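PDB 2VXG: enhancer of mRNA-decapping protein 4 homolog from Drosophila melanogaster, which seems to take part in mRNA decapping during mRNA degradation and is required for silencing a subset of endogenous miRNA targets. Local coordinates for residues L52-L57 and P91-H96; Q9-G14 and R37-N42. One frame throughout, in Å; residues are numbered along the deposited sequence.

Contact 1: residues L52-L57 and P91-H96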
# COMPACT_ATOMS: atom_id res chain seq x y z
N LEU A 52 -0.79 -7.56 8.58
CA LEU A 52 0.46 -7.19 7.89
C LEU A 52 1.44 -6.45 8.81
O LEU A 52 1.08 -5.53 9.53
CB LEU A 52 0.13 -6.34 6.67
CG LEU A 52 -0.72 -7.06 5.63
CD1 LEU A 52 -0.98 -6.11 4.45
CD2 LEU A 52 -0.02 -8.33 5.13
N GLU A 53 2.69 -6.91 8.78
CA GLU A 53 3.80 -6.27 9.44
C GLU A 53 3.83 -4.80 9.10
O GLU A 53 3.49 -4.44 7.99
CB GLU A 53 5.09 -6.86 8.87
CG GLU A 53 5.44 -8.14 9.47
CD GLU A 53 6.51 -8.83 8.71
OE1 GLU A 53 7.02 -8.27 7.71
OE2 GLU A 53 6.82 -9.95 9.11
N GLN A 54 4.30 -3.96 10.02
CA GLN A 54 4.51 -2.54 9.72
C GLN A 54 5.43 -2.31 8.52
O GLN A 54 5.17 -1.41 7.71
CB GLN A 54 5.07 -1.79 10.91
CG GLN A 54 4.10 -1.70 12.10
CD GLN A 54 3.05 -0.68 11.87
OE1 GLN A 54 3.35 0.52 11.78
NE2 GLN A 54 1.79 -1.14 11.81
N LYS A 55 6.52 -3.09 8.42
CA LYS A 55 7.45 -2.94 7.31
C LYS A 55 6.78 -3.23 5.96
O LYS A 55 7.11 -2.61 4.97
CB LYS A 55 8.77 -3.69 7.53
CG LYS A 55 8.77 -5.23 7.40
CD LYS A 55 10.19 -5.82 7.55
CE LYS A 55 10.11 -7.31 7.97
NZ LYS A 55 11.16 -7.64 8.94
N VAL A 56 5.82 -4.15 5.95
CA VAL A 56 5.05 -4.52 4.77
C VAL A 56 4.09 -3.39 4.44
O VAL A 56 3.94 -3.00 3.30
CB VAL A 56 4.29 -5.84 4.96
CG1 VAL A 56 3.17 -5.99 3.93
CG2 VAL A 56 5.27 -7.08 4.95
N LEU A 57 3.44 -2.85 5.45
CA LEU A 57 2.51 -1.74 5.21
C LEU A 57 3.21 -0.55 4.56
O LEU A 57 2.67 0.00 3.59
CB LEU A 57 1.83 -1.31 6.52
CG LEU A 57 0.85 -2.30 7.14
CD1 LEU A 57 0.51 -1.89 8.52
CD2 LEU A 57 -0.39 -2.42 6.28
N PRO A 91 8.77 1.86 17.20
CA PRO A 91 9.96 2.73 17.05
C PRO A 91 10.58 2.77 15.62
O PRO A 91 11.11 3.80 15.21
CB PRO A 91 10.94 2.16 18.08
CG PRO A 91 10.50 0.74 18.32
CD PRO A 91 9.00 0.77 18.18
N ILE A 92 10.47 1.68 14.88
CA ILE A 92 10.93 1.65 13.50
C ILE A 92 9.98 2.46 12.64
O ILE A 92 10.41 3.29 11.83
CB ILE A 92 11.02 0.21 12.96
CG1 ILE A 92 12.20 -0.50 13.64
CG2 ILE A 92 11.18 0.26 11.45
CD1 ILE A 92 12.48 -1.93 13.18
N THR A 93 8.69 2.23 12.82
CA THR A 93 7.70 2.99 12.10
C THR A 93 7.86 4.48 12.39
O THR A 93 7.80 5.30 11.49
CB THR A 93 6.31 2.54 12.47
OG1 THR A 93 6.15 1.16 12.12
CG2 THR A 93 5.23 3.45 11.77
N ARG A 94 8.05 4.84 13.65
CA ARG A 94 8.21 6.25 14.02
C ARG A 94 9.38 6.97 13.29
O ARG A 94 9.27 8.15 12.90
CB ARG A 94 8.33 6.34 15.54
CG ARG A 94 9.43 7.24 16.09
CD ARG A 94 9.46 7.13 17.62
NE ARG A 94 8.09 7.10 18.17
CZ ARG A 94 7.30 8.16 18.33
NH1 ARG A 94 7.70 9.39 17.99
NH2 ARG A 94 6.08 8.00 18.84
N GLU A 95 10.48 6.25 13.09
CA GLU A 95 11.64 6.74 12.35
C GLU A 95 11.45 6.71 10.83
O GLU A 95 11.85 7.63 10.11
CB GLU A 95 12.84 5.87 12.69
CG GLU A 95 14.15 6.37 12.11
CD GLU A 95 15.21 5.29 11.93
OE1 GLU A 95 16.33 5.67 11.55
OE2 GLU A 95 14.93 4.09 12.12
N HIS A 96 10.84 5.64 10.32
CA HIS A 96 10.73 5.43 8.88
C HIS A 96 9.47 6.07 8.27
O HIS A 96 9.51 6.54 7.15
CB HIS A 96 10.75 3.92 8.57
CG HIS A 96 10.88 3.58 7.12
ND1 HIS A 96 11.70 4.28 6.26
CD2 HIS A 96 10.33 2.58 6.38
CE1 HIS A 96 11.64 3.75 5.05
NE2 HIS A 96 10.82 2.71 5.10

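Contact 2: residues Q9-G14 and R37-N42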
# COMPACT_ATOMS: atom_id res chain seq x y z
N GLN A 9 -0.47 -19.84 -2.67
CA GLN A 9 -0.16 -20.87 -1.68
C GLN A 9 0.01 -20.31 -0.25
O GLN A 9 -0.61 -20.79 0.72
CB GLN A 9 1.10 -21.57 -2.13
CG GLN A 9 1.56 -22.69 -1.26
CD GLN A 9 2.30 -23.74 -2.05
OE1 GLN A 9 3.29 -23.43 -2.75
NE2 GLN A 9 1.83 -25.00 -1.95
N LEU A 10 0.88 -19.32 -0.14
CA LEU A 10 1.19 -18.67 1.15
C LEU A 10 -0.06 -18.08 1.78
O LEU A 10 -0.34 -18.33 2.93
CB LEU A 10 2.29 -17.62 0.95
CG LEU A 10 3.64 -18.29 0.70
CD1 LEU A 10 4.71 -17.35 0.17
CD2 LEU A 10 4.09 -19.03 1.98
N LEU A 11 -0.78 -17.29 0.99
CA LEU A 11 -2.07 -16.70 1.38
C LEU A 11 -3.10 -17.71 1.83
O LEU A 11 -3.82 -17.47 2.79
CB LEU A 11 -2.67 -15.90 0.21
CG LEU A 11 -1.92 -14.63 -0.16
CD1 LEU A 11 -2.54 -13.96 -1.41
CD2 LEU A 11 -1.88 -13.67 1.02
N MET A 12 -3.22 -18.83 1.12
CA MET A 12 -4.15 -19.89 1.57
C MET A 12 -3.66 -20.48 2.89
O MET A 12 -4.47 -20.82 3.77
CB MET A 12 -4.32 -21.00 0.50
CG MET A 12 -4.87 -20.52 -0.86
SD MET A 12 -5.88 -21.72 -1.81
CE MET A 12 -7.44 -21.44 -1.01
N ALA A 13 -2.35 -20.62 3.04
CA ALA A 13 -1.78 -21.13 4.28
C ALA A 13 -1.90 -20.11 5.42
O ALA A 13 -1.78 -20.46 6.59
CB ALA A 13 -0.33 -21.56 4.08
N GLY A 14 -2.21 -18.86 5.08
CA GLY A 14 -2.37 -17.81 6.08
C GLY A 14 -1.05 -17.13 6.37
O GLY A 14 -0.96 -16.27 7.26
N ARG A 37 -5.50 -8.48 -5.03
CA ARG A 37 -6.64 -9.19 -5.61
C ARG A 37 -6.95 -10.55 -4.97
O ARG A 37 -8.10 -10.90 -4.85
CB ARG A 37 -6.42 -9.24 -7.13
CG ARG A 37 -7.29 -10.13 -7.97
CD ARG A 37 -6.62 -10.34 -9.35
NE ARG A 37 -6.07 -9.07 -9.83
CZ ARG A 37 -4.96 -8.90 -10.55
NH1 ARG A 37 -4.21 -9.92 -10.96
NH2 ARG A 37 -4.60 -7.67 -10.89
N HIS A 38 -5.95 -11.29 -4.47
CA HIS A 38 -6.20 -12.59 -3.81
C HIS A 38 -6.12 -12.59 -2.31
O HIS A 38 -6.16 -13.66 -1.72
CB HIS A 38 -5.19 -13.64 -4.28
CG HIS A 38 -5.41 -14.06 -5.68
ND1 HIS A 38 -4.89 -13.37 -6.75
CD2 HIS A 38 -6.16 -15.06 -6.20
CE1 HIS A 38 -5.28 -13.95 -7.87
NE2 HIS A 38 -6.05 -14.97 -7.56
N THR A 39 -5.91 -11.46 -1.66
CA THR A 39 -5.77 -11.54 -0.20
C THR A 39 -7.05 -11.05 0.44
O THR A 39 -7.77 -10.24 -0.13
CB THR A 39 -4.46 -10.85 0.41
OG1 THR A 39 -4.78 -9.79 1.33
CG2 THR A 39 -3.50 -10.39 -0.63
N ASP A 40 -7.36 -11.61 1.60
CA ASP A 40 -8.55 -11.23 2.33
C ASP A 40 -8.18 -9.97 3.10
O ASP A 40 -7.38 -10.02 4.02
CB ASP A 40 -8.95 -12.36 3.27
CG ASP A 40 -10.30 -12.12 3.93
OD1 ASP A 40 -10.77 -10.96 4.04
OD2 ASP A 40 -10.90 -13.13 4.35
N SER A 41 -8.77 -8.85 2.70
CA SER A 41 -8.52 -7.56 3.36
C SER A 41 -8.84 -7.56 4.86
O SER A 41 -8.27 -6.77 5.62
CB SER A 41 -9.35 -6.47 2.68
OG SER A 41 -9.24 -6.62 1.27
N ASN A 42 -9.75 -8.43 5.29
CA ASN A 42 -10.08 -8.53 6.71
C ASN A 42 -9.07 -9.39 7.47
O ASN A 42 -8.97 -9.27 8.69
CB ASN A 42 -11.53 -8.96 6.92
CG ASN A 42 -12.51 -8.06 6.17
OD1 ASN A 42 -13.04 -7.08 6.72
ND2 ASN A 42 -12.70 -8.33 4.87

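Contact 1: residues L52-L57 and P91-H96
The backbones of Gln-54 and Thr-93 come closest here, their CA atoms 6.8 Å apart, each in the first turn of its helix. Glu-53 is the N-cap of one helix, with Leu-57 N bonded to Glu-53 O at 3.0 Å; in the other, His-96 N meets Ile-92 O at 2.8 Å. Two side chains bridge the gap, crossing at about a right angle. Thr-93 OG1 donates to Gln-54 OE1 at 2.9 Å, in the carbonyl plane and on a lone pair, with a C=O...donor angle of 116°. A bend at chi2 (-76°) carries Gln-54 OE1 to the hydroxyl; Gln-54 CB lies 3.4 Å from Thr-93 OG1 by backbone placement. The amide has further partners where helix 73-85 ends: OE1 also accepts from Asn-87 N in the loop, and NE2 donates to Ala-85 O, together fixing its rotation. A leucine in place of Gln-54 would probably leave the Thr-93 hydroxyl, Asn-87 N and Ala-85 O without this mate. The amide thus ties the start of helix 54-66 to the end of helix 73-85, the loop behind it and the start of helix 91-114, while Val-56, on the same first turn, packs against helix 16-25.

Contact 2: residues Q9-G14 and R37-N42
Leu-11 meets His-38 and Thr-39 through van der Waals contact, and no hydrogen bond spans the two segments. The CA atoms of Leu-11 and Thr-39 are 6.5 Å apart, close enough for one leucine side chain to span. A chi1 of -69° sets CG toward the chain leaving helix 29-38, and an extended chi2 turns both methyls onto it. CD1 lies 3.8 Å from Thr-39 CG2, and CD2 lies 3.9 Å from Thr-39 CB, so both leucine branches rest against the threonine. CD1 also reaches His-38, approaching CB at 3.9 Å and the backbone O at 3.6 Å. The imidazole takes no part: it leads away, and ND1 is hydrogen-bonded to Phe-34 O.

Asp-40 and Asn-42 pair within 37-42, while Ser-41 OG bonds Tyr-78 OH outside the segments. Asp-40 N-caps helix 41-44, its OD1 accepting from Asn-42 N at 3.0 Å from above the carboxylate plane, 37° out of it. A weak bond from Asn-42 ND2 reaches the same oxygen. Helix 2-13 closes at Gly-14, whose phi of 88° would press a side chain against the preceding carbonyl oxygen.

Leu-11 also touches Ile-16 and Ala-19, and Thr-39 touches Phe-20, so helix 16-25 backs both sides of this surface contact. Gly-14 is the C' residue of a Schellman motif, with Gln-15 N bonded to Leu-10 O and Gly-14 N weakly to Leu-11 O. The contact packs the end of helix 2-13 on the link between helices 29-38 and 41-44 in the all-helical C-terminal domain of Ge-1, whose sequence family is grouped in the TPR clan.

How the contacts relate
From the N terminus, helix 2-13 supplies the first half of contact 2; the chain then runs through helices 16-25 and 29-38 before 37-42 returns to 9-14 and closes a 22-residue, largely helical loop. Contact 1 opens afterwards, at 52-57, and closes at 91-96 after helix 73-85. The two are in series, neither nested nor crossed. Their centres lie 21 Å apart and their nearest atoms about 6 Å. Helix 41-44 is followed in sequence by helix 54-66, and helix 16-25 touches Leu-11 and Thr-39 of contact 2 and, in 52-57, Leu-52 and Val-56, neighbours of Gln-54. Contact 2 thus ties the N-terminal helices together, contact 1 the middle ones to long helix 91-114.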